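Local coordinates for protein glycerophosphoryl diester phosphodiesterase (Agrobacterium tumefaciens str. C58, PDB 3KS6) that belongs to the glycerophosphoryl diester phosphodiesterase family and folds as a TIM-type barrel that holds a magnesium ion, at residues W158-S163 / H183-H188; G11-G16 / T231-L236; T135-F140 / T152-L157; D51-A56 / P108-L113. All coordinates share one frame; numbering follows the deposited sequence.

Contact 1 of 4, residues W158-S163 / H183-H188; sequences WLVSPS and HEIGVH
Two neighbouring parallel strands of the barrel wall, 156-160 and 184-188, meet here as W158 pairs with I185 and L159 with G186. Three hydrogen bonds set the register. W158 N donates to E184 O at 3.0 Å, G186 N to W158 O at 2.8 Å, and V160 N to G186 O at 2.9 Å; this last bond is almost straight, 179° at the hydrogen, with the donor nearly along the C=O axis. W158 O also receives a close CA-H...O approach from I185 CA.

W158, V160 and I185 share the face turned to helix 162-179. CG of W158 is anti to its backbone N (chi1 -177°), and the indole is covered on one face, toward its rim, by CG2 of V160. CG2 of V160 also lies 4.0 Å from CB of I185. NE1 of W158 bonds to O of F140, while V173 and T176 of the helix pack on the ring. L159 lies on the other face, toward the barrel interior, where R103 and E105 touch it; E105 is a magnesium ligand.

Beyond V160 the strands separate, and a water takes over the pairing: it donates to V160 O at 2.7 Å and accepts from H188 N at 2.9 Å. Next to this bridge, CG of P162 rests 3.8 Å from CB of H188, while ND1 of H188 bonds to the backbone N of D190. Strand, helix 162-179 and strand together make the right-handed beta-alpha-beta crossover from which TIM barrels are built.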
loop_
_atom_site.group_PDB
_atom_site.type_symbol
_atom_site.label_atom_id
_atom_site.label_comp_id
_atom_site.label_asym_id
_atom_site.label_seq_id
_atom_site.Cartn_x
_atom_site.Cartn_y
_atom_site.Cartn_z
ATOM N N TRP A 158 1.585 -9.527 -4.148
ATOM C CA TRP A 158 3.000 -9.312 -4.418
ATOM C C TRP A 158 3.155 -8.136 -5.348
ATOM O O TRP A 158 2.603 -8.091 -6.456
ATOM C CB TRP A 158 3.615 -10.575 -5.001
ATOM C CG TRP A 158 5.104 -10.452 -5.236
ATOM C CD1 TRP A 158 5.993 -9.736 -4.518
ATOM C CD2 TRP A 158 5.841 -11.100 -6.278
ATOM N NE1 TRP A 158 7.257 -9.866 -5.064
ATOM C CE2 TRP A 158 7.177 -10.696 -6.155
ATOM C CE3 TRP A 158 5.488 -11.991 -7.299
ATOM C CZ2 TRP A 158 8.181 -11.165 -7.012
ATOM C CZ3 TRP A 158 6.463 -12.434 -8.143
ATOM C CH2 TRP A 158 7.797 -12.035 -7.997
ATOM N N LEU A 159 3.897 -7.154 -4.867
ATOM C CA LEU A 159 4.252 -5.969 -5.639
ATOM C C LEU A 159 5.472 -6.288 -6.453
ATOM O O LEU A 159 6.549 -6.634 -5.902
ATOM C CB LEU A 159 4.554 -4.818 -4.693
ATOM C CG LEU A 159 3.353 -4.363 -3.830
ATOM C CD1 LEU A 159 3.816 -3.450 -2.664
ATOM C CD2 LEU A 159 2.366 -3.663 -4.739
ATOM N N VAL A 160 5.296 -6.189 -7.766
ATOM C CA VAL A 160 6.334 -6.562 -8.759
ATOM C C VAL A 160 6.874 -5.281 -9.398
ATOM O O VAL A 160 6.177 -4.592 -10.184
ATOM C CB VAL A 160 5.725 -7.493 -9.801
ATOM C CG1 VAL A 160 6.757 -7.851 -10.912
ATOM C CG2 VAL A 160 5.174 -8.777 -9.131
ATOM N N SER A 161 8.109 -4.928 -9.053
ATOM C CA SER A 161 8.735 -3.707 -9.542
ATOM C C SER A 161 9.002 -3.770 -11.048
ATOM O O SER A 161 9.140 -4.866 -11.610
ATOM C CB SER A 161 10.060 -3.472 -8.836
ATOM O OG SER A 161 10.951 -4.531 -9.158
ATOM N N PRO A 162 9.082 -2.605 -11.710
ATOM C CA PRO A 162 9.468 -2.600 -13.138
ATOM C C PRO A 162 10.721 -3.455 -13.446
ATOM O O PRO A 162 10.724 -4.178 -14.455
ATOM C CB PRO A 162 9.640 -1.097 -13.452
ATOM C CG PRO A 162 8.578 -0.454 -12.520
ATOM C CD PRO A 162 8.760 -1.252 -11.219
ATOM N N SER A 163 11.739 -3.385 -12.581
ATOM C CA SER A 163 13.000 -4.152 -12.747
ATOM C C SER A 163 12.796 -5.648 -12.710
ATOM O O SER A 163 13.286 -6.383 -13.571
ATOM C CB SER A 163 13.984 -3.777 -11.639
ATOM O OG SER A 163 14.429 -2.480 -11.865
ATOM N N HIS A 183 -1.755 -15.155 -5.013
ATOM C CA HIS A 183 -2.926 -15.143 -5.883
ATOM C C HIS A 183 -3.188 -13.815 -6.555
ATOM O O HIS A 183 -4.132 -13.721 -7.339
ATOM C CB HIS A 183 -4.146 -15.554 -5.079
ATOM C CG HIS A 183 -3.946 -16.841 -4.353
ATOM N ND1 HIS A 183 -3.701 -18.023 -5.013
ATOM C CD2 HIS A 183 -3.895 -17.123 -3.033
ATOM C CE1 HIS A 183 -3.533 -18.988 -4.129
ATOM N NE2 HIS A 183 -3.634 -18.465 -2.920
ATOM N N GLU A 184 -2.335 -12.812 -6.294
ATOM C CA GLU A 184 -2.494 -11.499 -6.865
ATOM C C GLU A 184 -1.145 -10.798 -6.945
ATOM O O GLU A 184 -0.338 -10.927 -6.013
ATOM C CB GLU A 184 -3.411 -10.656 -5.972
ATOM C CG GLU A 184 -3.654 -9.259 -6.489
ATOM C CD GLU A 184 -4.708 -8.454 -5.733
ATOM O OE1 GLU A 184 -5.465 -9.001 -4.900
ATOM O OE2 GLU A 184 -4.767 -7.229 -5.988
ATOM N N ILE A 185 -0.886 -10.107 -8.062
ATOM C CA ILE A 185 0.291 -9.237 -8.186
ATOM C C ILE A 185 -0.163 -7.816 -8.441
ATOM O O ILE A 185 -1.285 -7.575 -8.935
ATOM C CB ILE A 185 1.316 -9.691 -9.289
ATOM C CG1 ILE A 185 0.743 -9.490 -10.692
ATOM C CG2 ILE A 185 1.710 -11.136 -9.062
ATOM C CD1 ILE A 185 1.703 -9.812 -11.855
ATOM N N GLY A 186 0.705 -6.861 -8.124
ATOM C CA GLY A 186 0.473 -5.460 -8.452
ATOM C C GLY A 186 1.698 -4.975 -9.205
ATOM O O GLY A 186 2.804 -5.191 -8.738
ATOM N N VAL A 187 1.488 -4.390 -10.383
ATOM C CA VAL A 187 2.559 -3.810 -11.186
ATOM C C VAL A 187 2.392 -2.289 -11.289
ATOM O O VAL A 187 1.250 -1.746 -11.204
ATOM C CB VAL A 187 2.631 -4.462 -12.638
ATOM C CG1 VAL A 187 2.669 -6.010 -12.548
ATOM C CG2 VAL A 187 1.463 -4.023 -13.548
ATOM N N HIS A 188 3.518 -1.580 -11.514
ATOM C CA HIS A 188 3.482 -0.145 -11.821
ATOM C C HIS A 188 2.565 0.067 -13.026
ATOM O O HIS A 188 2.677 -0.638 -14.020
ATOM C CB HIS A 188 4.876 0.351 -12.170
ATOM C CG HIS A 188 5.028 1.844 -12.179
ATOM N ND1 HIS A 188 4.368 2.674 -13.068
ATOM C CD2 HIS A 188 5.774 2.654 -11.400
ATOM C CE1 HIS A 188 4.692 3.932 -12.816
ATOM N NE2 HIS A 188 5.549 3.948 -11.814
HETATM O O HOH W 1 5.950 -2.901 -12.289
#

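Contact 2 of 4, residues G11-G16 / T231-L236; sequences GTLEFG and TDRPTL
CG of E14 stands anti to its carbonyl carbon (chi1 -65°), and the chain beyond is extended (chi2 -180°), carrying the carboxylate to the first turn of helix 234-249. There both oxygens are used. OE1 of E14 accepts from OG1 of T235 at 2.6 Å, on its syn side but somewhat out of the carboxylate plane, and OE2 accepts from T235 N at 2.9 Å through its syn lone pair. The acidic group thus meets a backbone N-H at the start of a helix, where the helix dipole would be expected to stabilise its negative charge. CD of P234 lies 3.2 Å from OE2 of E14.

D232 holds the other end of the contact. The carbonyl O of D232 accepts from L13 N at 3.2 Å, a bent bond of 141° at the hydrogen. Its side chain runs beside that of T12, pointing the same way, with OD1 of D232 2.9 Å from OG1 of T12. Both of these groups have further partners: OD1 of D232 bonds to ND1 of H8, and OG1 of T12 to O of H8. CG of L13 packs 3.7 Å from CB of D232, and CD1 of L13 sits over one face of the R233 guanidinium, toward the rim, 3.5 Å from NH1 of R233; that nitrogen also bonds to O of H213.

The short helix 12-15, which follows strand 4-8, is therefore joined to the turn between strand 228-231 and helix 234-249. The two strands are parallel neighbours in the barrel, and S7, M29 and L31 pack on P234 from the strand and nearby loops.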
loop_
_atom_site.group_PDB
_atom_site.type_symbol
_atom_site.label_atom_id
_atom_site.label_comp_id
_atom_site.label_asym_id
_atom_site.label_seq_id
_atom_site.Cartn_x
_atom_site.Cartn_y
_atom_site.Cartn_z
ATOM N N GLY A 11 -3.017 9.714 0.421
ATOM C CA GLY A 11 -3.221 10.661 -0.696
ATOM C C GLY A 11 -2.096 11.691 -0.734
ATOM O O GLY A 11 -2.337 12.897 -0.563
ATOM N N THR A 12 -0.883 11.212 -1.013
ATOM C CA THR A 12 0.349 11.999 -0.891
ATOM C C THR A 12 0.290 13.386 -1.526
ATOM O O THR A 12 0.686 14.362 -0.925
ATOM C CB THR A 12 1.545 11.227 -1.524
ATOM O OG1 THR A 12 1.529 9.876 -1.033
ATOM C CG2 THR A 12 2.901 11.850 -1.198
ATOM N N LEU A 13 -0.179 13.442 -2.752
ATOM C CA LEU A 13 -0.101 14.664 -3.519
ATOM C C LEU A 13 -1.230 15.621 -3.190
ATOM O O LEU A 13 -1.237 16.714 -3.722
ATOM C CB LEU A 13 -0.068 14.357 -5.003
ATOM C CG LEU A 13 1.247 13.805 -5.558
ATOM C CD1 LEU A 13 1.116 13.568 -7.053
ATOM C CD2 LEU A 13 2.386 14.780 -5.283
ATOM N N GLU A 14 -2.185 15.195 -2.353
ATOM C CA GLU A 14 -3.253 16.078 -1.868
ATOM C C GLU A 14 -2.954 16.585 -0.441
ATOM O O GLU A 14 -3.207 17.759 -0.111
ATOM C CB GLU A 14 -4.609 15.351 -1.870
ATOM C CG GLU A 14 -5.088 14.975 -3.268
ATOM C CD GLU A 14 -6.428 14.263 -3.327
ATOM O OE1 GLU A 14 -7.252 14.403 -2.407
ATOM O OE2 GLU A 14 -6.664 13.581 -4.354
ATOM N N PHE A 15 -2.418 15.710 0.412
ATOM C CA PHE A 15 -2.309 15.991 1.848
ATOM C C PHE A 15 -0.946 15.778 2.494
ATOM O O PHE A 15 -0.835 15.873 3.741
ATOM C CB PHE A 15 -3.282 15.089 2.596
ATOM C CG PHE A 15 -4.662 15.109 2.036
ATOM C CD1 PHE A 15 -5.443 16.227 2.149
ATOM C CD2 PHE A 15 -5.175 13.995 1.405
ATOM C CE1 PHE A 15 -6.722 16.253 1.610
ATOM C CE2 PHE A 15 -6.463 14.007 0.889
ATOM C CZ PHE A 15 -7.226 15.134 0.986
ATOM N N GLY A 16 0.064 15.463 1.688
ATOM C CA GLY A 16 1.359 15.135 2.225
ATOM C C GLY A 16 1.463 13.649 2.418
ATOM O O GLY A 16 0.462 12.925 2.379
ATOM N N THR A 231 -3.221 5.295 -5.676
ATOM C CA THR A 231 -3.082 6.646 -6.248
ATOM C C THR A 231 -2.790 7.698 -5.207
ATOM O O THR A 231 -3.355 7.710 -4.113
ATOM C CB THR A 231 -4.363 7.088 -7.047
ATOM O OG1 THR A 231 -4.205 8.408 -7.639
ATOM C CG2 THR A 231 -5.618 7.052 -6.150
ATOM N N ASP A 232 -1.906 8.612 -5.571
ATOM C CA ASP A 232 -1.615 9.794 -4.763
ATOM C C ASP A 232 -2.660 10.892 -4.929
ATOM O O ASP A 232 -2.558 11.918 -4.245
ATOM C CB ASP A 232 -0.242 10.394 -5.127
ATOM C CG ASP A 232 0.906 9.651 -4.509
ATOM O OD1 ASP A 232 0.685 8.860 -3.564
ATOM O OD2 ASP A 232 2.049 9.907 -4.967
ATOM N N ARG A 233 -3.641 10.683 -5.826
ATOM C CA ARG A 233 -4.716 11.658 -6.066
ATOM C C ARG A 233 -6.101 10.984 -5.975
ATOM O O ARG A 233 -6.833 10.884 -6.976
ATOM C CB ARG A 233 -4.524 12.336 -7.430
ATOM C CG ARG A 233 -3.300 13.267 -7.479
ATOM C CD ARG A 233 -3.381 14.216 -8.686
ATOM N NE ARG A 233 -2.305 15.234 -8.743
ATOM C CZ ARG A 233 -1.116 15.106 -9.349
ATOM N NH1 ARG A 233 -0.746 13.968 -9.942
ATOM N NH2 ARG A 233 -0.254 16.126 -9.350
ATOM N N PRO A 234 -6.448 10.529 -4.775
ATOM C CA PRO A 234 -7.684 9.792 -4.568
ATOM C C PRO A 234 -8.940 10.578 -4.954
ATOM O O PRO A 234 -9.886 10.004 -5.491
ATOM C CB PRO A 234 -7.654 9.487 -3.070
ATOM C CG PRO A 234 -6.710 10.538 -2.460
ATOM C CD PRO A 234 -5.670 10.647 -3.520
ATOM N N THR A 235 -8.925 11.882 -4.720
ATOM C CA THR A 235 -10.082 12.722 -5.025
ATOM C C THR A 235 -10.330 12.702 -6.532
ATOM O O THR A 235 -11.441 12.467 -6.974
ATOM C CB THR A 235 -9.885 14.136 -4.455
ATOM O OG1 THR A 235 -9.744 14.064 -3.011
ATOM C CG2 THR A 235 -11.077 15.025 -4.833
ATOM N N LEU A 236 -9.266 12.865 -7.318
ATOM C CA LEU A 236 -9.327 12.798 -8.781
ATOM C C LEU A 236 -9.710 11.431 -9.263
ATOM O O LEU A 236 -10.510 11.303 -10.173
ATOM C CB LEU A 236 -7.973 13.214 -9.400
ATOM C CG LEU A 236 -7.840 13.071 -10.932
ATOM C CD1 LEU A 236 -8.842 14.006 -11.640
ATOM C CD2 LEU A 236 -6.412 13.317 -11.408
HETATM O O HOH W 2 -6.668 14.902 -6.390
#

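Contact 3 of 4, residues T135-F140 / T152-L157; sequences TTFSSF and TTRPRL
Strands 135-139 and 156-160 run parallel, with F137 paired to R156 and S138 to L157: F137 N donates to P155 O at 2.9 Å, and L157 N to F137 O at 2.9 Å, before a weak bond from S139 N to L157 O.

Just before strand 156-160, R154 bends back at chi2 and chi3 (-57° and -56°) and grips the carbonyl O of T135 side-on with two nitrogens. NE of R154, 2.9 Å from T135 O, approaches in the carbonyl plane, whereas NH2, 3.3 Å from the same O, comes from above it; the oxygen itself lies close to the guanidinium plane. CB of R154 meets the F137 ring at its edge, 3.8 Å from CE2 of F137, and CG2 of T152 is 3.9 Å from the same ring carbon. One face of the ring is covered over its centre by CG2 of T135. L148 of helix 142-151 and L126 of helix 118-128 also pack on F137.

On the opposite face of the sheet, CB of S138 packs 3.9 Å from CG of L157, with R103 and E105 of strand 101-106 nearby. Strand 135-139, helix 142-151 and strand 156-160 form one beta-alpha-beta crossover, the repeating unit of a TIM barrel.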
loop_
_atom_site.group_PDB
_atom_site.type_symbol
_atom_site.label_atom_id
_atom_site.label_comp_id
_atom_site.label_asym_id
_atom_site.label_seq_id
_atom_site.Cartn_x
_atom_site.Cartn_y
_atom_site.Cartn_z
ATOM N N THR A 135 -7.894 -6.078 6.647
ATOM C CA THR A 135 -6.588 -5.770 6.066
ATOM C C THR A 135 -6.198 -6.750 4.946
ATOM O O THR A 135 -6.426 -7.974 5.047
ATOM C CB THR A 135 -5.483 -5.786 7.156
ATOM O OG1 THR A 135 -5.777 -4.794 8.129
ATOM C CG2 THR A 135 -4.092 -5.478 6.552
ATOM N N THR A 136 -5.661 -6.175 3.873
ATOM C CA THR A 136 -4.933 -6.902 2.815
ATOM C C THR A 136 -3.468 -6.532 2.984
ATOM O O THR A 136 -3.148 -5.375 3.246
ATOM C CB THR A 136 -5.412 -6.448 1.401
ATOM O OG1 THR A 136 -6.699 -7.019 1.137
ATOM C CG2 THR A 136 -4.442 -6.863 0.304
ATOM N N PHE A 137 -2.571 -7.501 2.818
ATOM C CA PHE A 137 -1.149 -7.253 2.973
ATOM C C PHE A 137 -0.441 -7.267 1.630
ATOM O O PHE A 137 -0.748 -8.078 0.757
ATOM C CB PHE A 137 -0.482 -8.310 3.871
ATOM C CG PHE A 137 -0.969 -8.272 5.292
ATOM C CD1 PHE A 137 -0.361 -7.434 6.221
ATOM C CD2 PHE A 137 -2.003 -9.090 5.695
ATOM C CE1 PHE A 137 -0.793 -7.414 7.531
ATOM C CE2 PHE A 137 -2.468 -9.057 7.022
ATOM C CZ PHE A 137 -1.829 -8.239 7.941
ATOM N N SER A 138 0.570 -6.419 1.505
ATOM C CA SER A 138 1.332 -6.334 0.257
ATOM C C SER A 138 2.822 -6.227 0.604
ATOM O O SER A 138 3.153 -5.843 1.705
ATOM C CB SER A 138 0.938 -5.085 -0.518
ATOM O OG SER A 138 1.254 -3.899 0.197
ATOM N N SER A 139 3.690 -6.605 -0.335
ATOM C CA SER A 139 5.130 -6.404 -0.160
ATOM C C SER A 139 5.795 -6.589 -1.475
ATOM O O SER A 139 5.286 -7.361 -2.302
ATOM C CB SER A 139 5.708 -7.461 0.778
ATOM O OG SER A 139 7.047 -7.184 1.089
ATOM N N PHE A 140 6.935 -5.912 -1.687
ATOM C CA PHE A 140 7.785 -6.233 -2.846
ATOM C C PHE A 140 8.648 -7.472 -2.586
ATOM O O PHE A 140 9.196 -8.031 -3.534
ATOM C CB PHE A 140 8.724 -5.078 -3.162
ATOM C CG PHE A 140 8.076 -3.937 -3.880
ATOM C CD1 PHE A 140 7.456 -2.909 -3.179
ATOM C CD2 PHE A 140 8.059 -3.888 -5.265
ATOM C CE1 PHE A 140 6.877 -1.846 -3.838
ATOM C CE2 PHE A 140 7.453 -2.814 -5.922
ATOM C CZ PHE A 140 6.885 -1.806 -5.200
ATOM N N THR A 152 -0.906 -15.509 8.386
ATOM C CA THR A 152 -2.262 -14.970 8.291
ATOM C C THR A 152 -2.979 -15.544 7.107
ATOM O O THR A 152 -2.348 -15.924 6.118
ATOM C CB THR A 152 -2.268 -13.402 8.221
ATOM O OG1 THR A 152 -3.615 -12.924 8.285
ATOM C CG2 THR A 152 -1.608 -12.853 6.940
ATOM N N THR A 153 -4.298 -15.650 7.251
ATOM C CA THR A 153 -5.164 -16.082 6.189
ATOM C C THR A 153 -5.707 -14.878 5.423
ATOM O O THR A 153 -6.457 -15.062 4.471
ATOM C CB THR A 153 -6.352 -16.870 6.756
ATOM O OG1 THR A 153 -6.975 -16.068 7.766
ATOM C CG2 THR A 153 -5.850 -18.151 7.374
ATOM N N ARG A 154 -5.334 -13.655 5.828
ATOM C CA ARG A 154 -5.751 -12.452 5.107
ATOM C C ARG A 154 -5.207 -12.423 3.685
ATOM O O ARG A 154 -4.196 -13.040 3.408
ATOM C CB ARG A 154 -5.339 -11.172 5.859
ATOM C CG ARG A 154 -5.990 -11.007 7.271
ATOM C CD ARG A 154 -7.517 -11.045 7.179
ATOM N NE ARG A 154 -7.999 -10.038 6.246
ATOM C CZ ARG A 154 -9.191 -10.032 5.644
ATOM N NH1 ARG A 154 -10.086 -10.978 5.860
ATOM N NH2 ARG A 154 -9.482 -9.066 4.797
ATOM N N PRO A 155 -5.885 -11.710 2.779
ATOM C CA PRO A 155 -5.380 -11.665 1.419
ATOM C C PRO A 155 -4.015 -11.018 1.344
ATOM O O PRO A 155 -3.745 -10.102 2.105
ATOM C CB PRO A 155 -6.401 -10.805 0.693
ATOM C CG PRO A 155 -7.644 -10.863 1.549
ATOM C CD PRO A 155 -7.109 -10.916 2.922
ATOM N N ARG A 156 -3.184 -11.527 0.425
ATOM C CA ARG A 156 -1.838 -11.027 0.153
ATOM C C ARG A 156 -1.701 -10.685 -1.331
ATOM O O ARG A 156 -2.299 -11.368 -2.187
ATOM C CB ARG A 156 -0.793 -12.097 0.482
ATOM C CG ARG A 156 -0.684 -12.495 1.954
ATOM C CD ARG A 156 -0.092 -13.915 2.143
ATOM N NE ARG A 156 -1.026 -14.996 1.751
ATOM C CZ ARG A 156 -0.873 -15.826 0.710
ATOM N NH1 ARG A 156 0.209 -15.799 -0.038
ATOM N NH2 ARG A 156 -1.810 -16.729 0.436
ATOM N N LEU A 157 -0.895 -9.665 -1.633
ATOM C CA LEU A 157 -0.539 -9.370 -3.016
ATOM C C LEU A 157 0.947 -9.003 -3.103
ATOM O O LEU A 157 1.456 -8.261 -2.265
ATOM C CB LEU A 157 -1.424 -8.301 -3.647
ATOM C CG LEU A 157 -1.204 -6.839 -3.308
ATOM C CD1 LEU A 157 -0.241 -6.184 -4.256
ATOM C CD2 LEU A 157 -2.505 -6.040 -3.302
#

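Contact 4 of 4, residues D51-A56 / P108-L113; sequences DPTLDA and PGVDGL
CG2 of T53 and CG2 of V110 meet at 3.5 Å, tighter than ordinary carbon-carbon contact, with the two side chains crossing at about a right angle. CG2 of V110 also lies 4.1 Å from CG of P52. CB of P52 faces the backbone of the other loop, 3.8 Å from V110 N and 3.9 Å from P108 O. The contact is thus a small apolar one at the surface, in which P52 and T53 both meet CG2 of V110. V110 presents CG2 because CG1 is anti to the backbone N (chi1 172°), which leaves CG2 beside that nitrogen.

The loop carrying V110 is shaped by its own bonds. G109 to G112 form a type I beta turn, with G112 N donating to G109 O at 2.9 Å. An Asx turn overlaps it: OD1 of D111 accepts from L113 N at 2.9 Å, met from above the carboxylate plane. G109 N to L113 O, at 3.0 Å, closes the loop.

Backbone bonds of P52 with I64 and L54 with G62 hold the 51-56 loop. The carboxylate of D55 reaches T61 and G62, and Y115 packs on P52. Segment 51-56 follows strand 46-48 on the way to helix 69-74, while 108-113 lies in the loop from strand 101-106 to helix 118-128, so the contact brings together two loops that each follow a strand.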
loop_
_atom_site.group_PDB
_atom_site.type_symbol
_atom_site.label_atom_id
_atom_site.label_comp_id
_atom_site.label_asym_id
_atom_site.label_seq_id
_atom_site.Cartn_x
_atom_site.Cartn_y
_atom_site.Cartn_z
ATOM N N ASP A 51 9.541 5.496 3.863
ATOM C CA ASP A 51 10.951 5.088 3.897
ATOM C C ASP A 51 11.327 4.531 5.283
ATOM O O ASP A 51 10.690 4.864 6.289
ATOM C CB ASP A 51 11.891 6.259 3.597
ATOM C CG ASP A 51 11.895 6.682 2.146
ATOM O OD1 ASP A 51 11.531 5.898 1.248
ATOM O OD2 ASP A 51 12.295 7.838 1.933
ATOM N N PRO A 52 12.372 3.695 5.348
ATOM C CA PRO A 52 12.826 3.196 6.635
ATOM C C PRO A 52 13.562 4.278 7.417
ATOM O O PRO A 52 13.968 4.033 8.558
ATOM C CB PRO A 52 13.753 2.038 6.254
ATOM C CG PRO A 52 14.251 2.381 4.895
ATOM C CD PRO A 52 13.146 3.124 4.224
ATOM N N THR A 53 13.757 5.439 6.795
ATOM C CA THR A 53 14.388 6.593 7.426
ATOM C C THR A 53 13.458 7.787 7.341
ATOM O O THR A 53 12.555 7.865 6.497
ATOM C CB THR A 53 15.721 6.968 6.769
ATOM O OG1 THR A 53 15.480 7.316 5.406
ATOM C CG2 THR A 53 16.760 5.812 6.860
ATOM N N LEU A 54 13.678 8.727 8.239
ATOM C CA LEU A 54 12.863 9.918 8.312
ATOM C C LEU A 54 13.293 11.055 7.368
ATOM O O LEU A 54 12.587 12.019 7.257
ATOM C CB LEU A 54 12.847 10.427 9.758
ATOM C CG LEU A 54 12.126 9.568 10.829
ATOM C CD1 LEU A 54 12.085 10.318 12.189
ATOM C CD2 LEU A 54 10.698 9.166 10.416
ATOM N N ASP A 55 14.423 10.913 6.677
ATOM C CA ASP A 55 15.062 12.023 5.956
ATOM C C ASP A 55 14.203 12.719 4.899
ATOM O O ASP A 55 14.112 13.935 4.894
ATOM C CB ASP A 55 16.365 11.565 5.292
ATOM C CG ASP A 55 17.362 10.925 6.276
ATOM O OD1 ASP A 55 16.955 10.196 7.184
ATOM O OD2 ASP A 55 18.581 11.145 6.107
ATOM N N ALA A 56 13.545 11.939 4.046
ATOM C CA ALA A 56 12.872 12.446 2.833
ATOM C C ALA A 56 11.622 13.245 3.077
ATOM O O ALA A 56 11.365 14.228 2.366
ATOM C CB ALA A 56 12.563 11.281 1.888
ATOM N N PRO A 108 11.179 -3.510 4.037
ATOM C CA PRO A 108 12.415 -3.858 4.731
ATOM C C PRO A 108 13.082 -2.624 5.325
ATOM O O PRO A 108 12.606 -1.501 5.155
ATOM C CB PRO A 108 13.278 -4.423 3.601
ATOM C CG PRO A 108 12.879 -3.528 2.403
ATOM C CD PRO A 108 11.391 -3.386 2.578
ATOM N N GLY A 109 14.175 -2.845 6.051
ATOM C CA GLY A 109 14.976 -1.759 6.566
ATOM C C GLY A 109 15.964 -1.170 5.571
ATOM O O GLY A 109 15.974 -1.492 4.377
ATOM N N VAL A 110 16.812 -0.285 6.075
ATOM C CA VAL A 110 17.787 0.416 5.238
ATOM C C VAL A 110 18.638 -0.544 4.411
ATOM O O VAL A 110 18.879 -0.307 3.227
ATOM C CB VAL A 110 18.708 1.364 6.117
ATOM C CG1 VAL A 110 19.841 1.948 5.266
ATOM C CG2 VAL A 110 17.865 2.509 6.758
ATOM N N ASP A 111 19.059 -1.650 5.017
ATOM C CA ASP A 111 19.879 -2.656 4.326
ATOM C C ASP A 111 19.141 -3.538 3.306
ATOM O O ASP A 111 19.734 -4.473 2.748
ATOM C CB ASP A 111 20.591 -3.521 5.367
ATOM C CG ASP A 111 19.639 -4.363 6.211
ATOM O OD1 ASP A 111 18.394 -4.354 6.000
ATOM O OD2 ASP A 111 20.152 -5.079 7.094
ATOM N N GLY A 112 17.841 -3.279 3.108
ATOM C CA GLY A 112 17.013 -4.038 2.172
ATOM C C GLY A 112 16.554 -5.386 2.689
ATOM O O GLY A 112 15.879 -6.134 1.979
ATOM N N LEU A 113 16.881 -5.702 3.936
ATOM C CA LEU A 113 16.464 -6.963 4.514
ATOM C C LEU A 113 15.166 -6.823 5.314
ATOM O O LEU A 113 14.921 -5.785 5.929
ATOM C CB LEU A 113 17.530 -7.566 5.424
ATOM C CG LEU A 113 18.863 -7.885 4.764
ATOM C CD1 LEU A 113 19.794 -8.423 5.860
ATOM C CD2 LEU A 113 18.687 -8.881 3.620
#

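Contacts 1 and 3 are consecutive beta-alpha-beta steps that share strand 156-160: L159 N reaches S139 O, so the two join directly in one sheet. Contact 1 is buried and relies on backbone pairing with apolar packing, whereas contact 3, partly buried, adds a charged arginine grip. Contact 2, also partly buried, ties chain regions more than 200 residues apart and encloses the other three along the sequence; carboxylates and hydroxyls do much of its work. Contact 4 is the surface member, small and apolar, with its nearest atoms about 6 Å from contact 3.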